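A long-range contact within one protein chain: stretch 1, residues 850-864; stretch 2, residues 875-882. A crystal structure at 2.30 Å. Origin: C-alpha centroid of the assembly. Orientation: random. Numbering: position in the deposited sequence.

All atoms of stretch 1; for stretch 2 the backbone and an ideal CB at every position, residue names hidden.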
# COMPACT_ATOMS: atom_id res chain seq x y z
N THR A 850 1.64 28.37 -15.68
CA THR A 850 1.60 28.63 -14.25
C THR A 850 2.85 28.07 -13.57
O THR A 850 3.67 27.39 -14.19
CB THR A 850 0.27 28.10 -13.71
OG1 THR A 850 -0.67 29.18 -13.62
CG2 THR A 850 0.40 27.43 -12.35
N ALA A 851 3.02 28.38 -12.28
CA ALA A 851 4.23 27.98 -11.56
C ALA A 851 4.48 26.48 -11.62
O ALA A 851 5.62 26.04 -11.75
CB ALA A 851 4.13 28.45 -10.11
N PHE A 852 3.42 25.67 -11.50
CA PHE A 852 3.60 24.22 -11.47
C PHE A 852 3.68 23.60 -12.86
O PHE A 852 3.93 22.39 -12.95
CB PHE A 852 2.47 23.56 -10.68
CG PHE A 852 2.77 23.43 -9.22
CD1 PHE A 852 3.79 22.60 -8.78
CD2 PHE A 852 2.04 24.14 -8.28
CE1 PHE A 852 4.08 22.48 -7.44
CE2 PHE A 852 2.31 24.02 -6.94
CZ PHE A 852 3.34 23.19 -6.52
N GLU A 853 3.48 24.37 -13.93
CA GLU A 853 3.66 23.86 -15.28
C GLU A 853 4.78 24.60 -16.01
O GLU A 853 4.83 24.60 -17.24
CB GLU A 853 2.34 23.93 -16.07
CG GLU A 853 1.44 25.11 -15.76
CD GLU A 853 -0.02 24.86 -16.05
OE1 GLU A 853 -0.47 23.70 -15.90
OE2 GLU A 853 -0.73 25.81 -16.42
N VAL A 854 5.68 25.24 -15.26
CA VAL A 854 6.98 25.68 -15.76
C VAL A 854 8.03 24.76 -15.16
O VAL A 854 8.06 24.56 -13.94
CB VAL A 854 7.27 27.15 -15.40
CG1 VAL A 854 8.67 27.54 -15.88
CG2 VAL A 854 6.23 28.07 -16.02
N GLU A 855 8.89 24.21 -16.01
CA GLU A 855 9.92 23.31 -15.52
C GLU A 855 10.86 24.05 -14.58
O GLU A 855 11.22 25.21 -14.81
CB GLU A 855 10.70 22.71 -16.69
CG GLU A 855 9.86 21.85 -17.61
CD GLU A 855 10.68 21.15 -18.66
OE1 GLU A 855 11.65 20.46 -18.29
OE2 GLU A 855 10.37 21.30 -19.86
N THR A 856 11.25 23.36 -13.50
CA THR A 856 12.03 24.00 -12.45
C THR A 856 13.36 24.53 -12.96
O THR A 856 13.88 25.52 -12.44
CB THR A 856 12.24 23.01 -11.30
OG1 THR A 856 10.98 22.43 -10.94
CG2 THR A 856 12.84 23.70 -10.09
N ARG A 857 13.92 23.89 -13.99
CA ARG A 857 15.23 24.30 -14.50
C ARG A 857 15.23 25.74 -14.99
O ARG A 857 16.26 26.42 -14.91
CB ARG A 857 15.68 23.36 -15.61
CG ARG A 857 14.65 23.14 -16.72
CD ARG A 857 15.19 22.18 -17.76
NE ARG A 857 14.17 21.74 -18.71
CZ ARG A 857 13.96 22.27 -19.91
NH1 ARG A 857 14.71 23.28 -20.35
NH2 ARG A 857 13.00 21.80 -20.69
N TRP A 858 14.10 26.23 -15.51
CA TRP A 858 14.04 27.62 -15.94
C TRP A 858 14.17 28.57 -14.75
O TRP A 858 14.86 29.59 -14.84
CB TRP A 858 12.73 27.89 -16.69
CG TRP A 858 12.57 27.09 -17.93
CD1 TRP A 858 11.69 26.05 -18.13
CD2 TRP A 858 13.28 27.24 -19.17
NE1 TRP A 858 11.83 25.56 -19.40
CE2 TRP A 858 12.80 26.27 -20.06
CE3 TRP A 858 14.29 28.11 -19.60
CZ2 TRP A 858 13.28 26.13 -21.36
CZ3 TRP A 858 14.78 27.97 -20.89
CH2 TRP A 858 14.27 26.99 -21.75
N ILE A 859 13.51 28.25 -13.64
CA ILE A 859 13.55 29.12 -12.47
C ILE A 859 14.94 29.13 -11.85
O ILE A 859 15.41 30.16 -11.35
CB ILE A 859 12.48 28.68 -11.45
CG1 ILE A 859 11.11 28.55 -12.12
CG2 ILE A 859 12.40 29.67 -10.29
CD1 ILE A 859 10.62 29.81 -12.79
N VAL A 860 15.61 27.98 -11.86
CA VAL A 860 16.96 27.89 -11.29
C VAL A 860 17.95 28.65 -12.16
O VAL A 860 18.75 29.45 -11.67
CB VAL A 860 17.37 26.42 -11.11
CG1 VAL A 860 18.83 26.31 -10.70
CG2 VAL A 860 16.47 25.75 -10.08
N GLU A 861 17.93 28.39 -13.47
CA GLU A 861 18.87 29.04 -14.38
C GLU A 861 18.69 30.56 -14.37
O GLU A 861 19.66 31.31 -14.44
CB GLU A 861 18.72 28.50 -15.79
CG GLU A 861 19.70 27.39 -16.14
CD GLU A 861 21.13 27.87 -16.17
OE1 GLU A 861 21.35 29.10 -16.24
OE2 GLU A 861 22.05 27.02 -16.13
N ALA A 862 17.44 31.02 -14.30
CA ALA A 862 17.18 32.45 -14.21
C ALA A 862 17.77 33.02 -12.93
O ALA A 862 18.44 34.05 -12.94
CB ALA A 862 15.68 32.71 -14.28
N ALA A 863 17.52 32.35 -11.80
CA ALA A 863 18.07 32.81 -10.53
C ALA A 863 19.60 32.76 -10.57
O ALA A 863 20.26 33.64 -10.01
CB ALA A 863 17.53 31.96 -9.39
N SER A 864 20.17 31.76 -11.24
CA SER A 864 21.62 31.66 -11.33
C SER A 864 22.23 32.89 -11.99
O SER A 864 23.27 33.38 -11.55
CB SER A 864 22.01 30.40 -12.10
OG SER A 864 23.42 30.34 -12.29
N UNK A 875 15.45 35.30 -2.45
CA UNK A 875 14.49 34.31 -1.98
C UNK A 875 13.91 33.56 -3.17
O UNK A 875 13.22 34.15 -4.01
CB UNK A 875 13.38 34.97 -1.16
N UNK A 876 14.17 32.26 -3.23
CA UNK A 876 13.87 31.45 -4.41
C UNK A 876 12.97 30.28 -4.01
O UNK A 876 13.46 29.25 -3.55
CB UNK A 876 15.16 30.94 -5.06
N UNK A 877 11.67 30.44 -4.21
CA UNK A 877 10.75 29.32 -4.09
C UNK A 877 10.85 28.45 -5.33
O UNK A 877 11.00 28.95 -6.45
CB UNK A 877 9.31 29.81 -3.88
N UNK A 878 10.78 27.14 -5.13
CA UNK A 878 10.84 26.18 -6.23
C UNK A 878 9.55 25.37 -6.26
O UNK A 878 9.04 24.95 -5.22
CB UNK A 878 12.05 25.26 -6.09
N UNK A 879 9.04 25.17 -7.47
CA UNK A 879 7.79 24.45 -7.70
C UNK A 879 8.10 23.20 -8.50
O UNK A 879 8.70 23.28 -9.57
CB UNK A 879 6.76 25.32 -8.42
N UNK A 880 7.70 22.05 -7.98
CA UNK A 880 8.03 20.76 -8.58
C UNK A 880 6.76 19.92 -8.59
O UNK A 880 6.25 19.53 -7.53
CB UNK A 880 9.16 20.06 -7.82
N UNK A 881 6.25 19.64 -9.79
CA UNK A 881 5.22 18.63 -9.97
C UNK A 881 5.87 17.31 -10.32
O UNK A 881 6.98 17.26 -10.87
CB UNK A 881 4.22 19.05 -11.05
N UNK A 882 5.18 16.22 -10.01
CA UNK A 882 5.75 14.89 -10.16
C UNK A 882 6.25 14.37 -8.84
O UNK A 882 6.02 13.21 -8.48
CB UNK A 882 6.89 14.90 -11.19

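Helix 856-864 and strand 878-881 run nearly antiparallel, at 161° between their N-to-C directions and with their axes 8.5 Å apart at closest approach, so increasing numbers in stretch 2 lead back from Ala863 toward Phe852.

Position 875 has no atom of stretch 1 within 5.5 Å of its ideal CB, so this contact sets no preference. It is Ser875, whose OG is hydrogen-bonded elsewhere in the structure.

At 876 the CA-to-CB bond points toward the helix, and the ideal CB lies 5.0 Å from Ala863 CB. That gap leaves room for a side chain longer than alanine, and the neighbours, Ile859 and Ala863, offer carbon; leucine, isoleucine, valine or methionine would all be reasonable. The residue is Leu876, with chi1 t and chi2 p. Its CD2 comes to 3.6 Å from Ala863 CB, and its CD1 to 3.8 Å from Ile859 CG2, so the fork of the side chain touches both helix residues.

Position 877 points sideways, again with nothing of stretch 1 within 5.5 Å of its ideal CB, and many residues would do. Asn877 leads its side-chain end away and hydrogen-bonds elsewhere in the structure.

At 878 the CB also starts sideways, but the ideal CB is 4.4 Å from Thr856 CG2, and the methyl groups of Ile859 and Val860 lie farther along the helix. A branched or flexible apolar chain could turn in to meet them. Leu878 does so with chi1 m and chi2 t: its CD2 is 3.8 Å from Thr856 CG2, 3.9 Å from Val860 CG2 and 4.2 Å from Ile859 CG2, so one methyl meets all three.

Position 879 points toward stretch 1, its ideal CB 3.6 Å from Ala851 O and 4.0 Å from Phe852 CE1. The Ala851 methyl and the Phe852 ring suit a flat or broad apolar group; phenylalanine, tyrosine, leucine or methionine are plausible, and the visible atoms do not single out one. Tyr879 lays a ring face against Ala851, whose CB is 3.8 Å from the Tyr879 ring centroid and only 9° off its normal. Its edge is directed toward the Phe852 face, with planes at 86° and centroids 5.6 Å apart, while Tyr879 CB also sits over the Phe852 ring. The backbone contributes independently of the side chain: Thr856 OG1 donates a hydrogen bond to Tyr879 O at 2.8 Å.

At 880 CA-to-CB points away, yet the ideal CB is 4.3 Å from Thr856 OG1. Valine, isoleucine or threonine would fit a strand here. Ile880, chi1 m, brings CG1 to 3.5 Å from Thr856 OG1.

Position 881 points toward stretch 1 with its ideal CB 3.9 Å from Phe852 O, which lies to one side; a small residue fits easily, and a larger one could turn away from stretch 1, so size is not decided here. Ala881 places CB 4.2 Å from Phe852 CD1, extending the apolar contact.

At 882, phi/psi of 99/-45 would jam a CB against the preceding carbonyl oxygen, which calls for glycine regardless of stretch 1. Gly882 is the residue.

Stretch 2, residues 875-882: SLNLYIAG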
# COMPACT_ATOMS: atom_id res chain seq x y z
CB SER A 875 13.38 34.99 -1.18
OG SER A 875 13.91 35.67 -0.07
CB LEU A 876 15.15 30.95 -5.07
CG LEU A 876 14.95 30.24 -6.40
CD1 LEU A 876 14.37 31.18 -7.44
CD2 LEU A 876 16.27 29.65 -6.88
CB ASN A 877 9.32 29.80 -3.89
CG ASN A 877 9.13 30.50 -2.57
OD1 ASN A 877 9.67 30.08 -1.55
ND2 ASN A 877 8.36 31.58 -2.58
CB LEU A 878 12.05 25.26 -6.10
CG LEU A 878 13.41 25.93 -6.34
CD1 LEU A 878 14.52 24.91 -6.17
CD2 LEU A 878 13.49 26.57 -7.71
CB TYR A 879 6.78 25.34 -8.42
CG TYR A 879 6.51 26.63 -7.69
CD1 TYR A 879 7.34 27.73 -7.85
CD2 TYR A 879 5.44 26.74 -6.82
CE1 TYR A 879 7.11 28.91 -7.18
CE2 TYR A 879 5.19 27.92 -6.14
CZ TYR A 879 6.03 29.00 -6.32
OH TYR A 879 5.78 30.17 -5.64
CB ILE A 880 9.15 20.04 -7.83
CG1 ILE A 880 10.44 20.87 -7.89
CG2 ILE A 880 9.36 18.65 -8.42
CD1 ILE A 880 11.62 20.25 -7.19
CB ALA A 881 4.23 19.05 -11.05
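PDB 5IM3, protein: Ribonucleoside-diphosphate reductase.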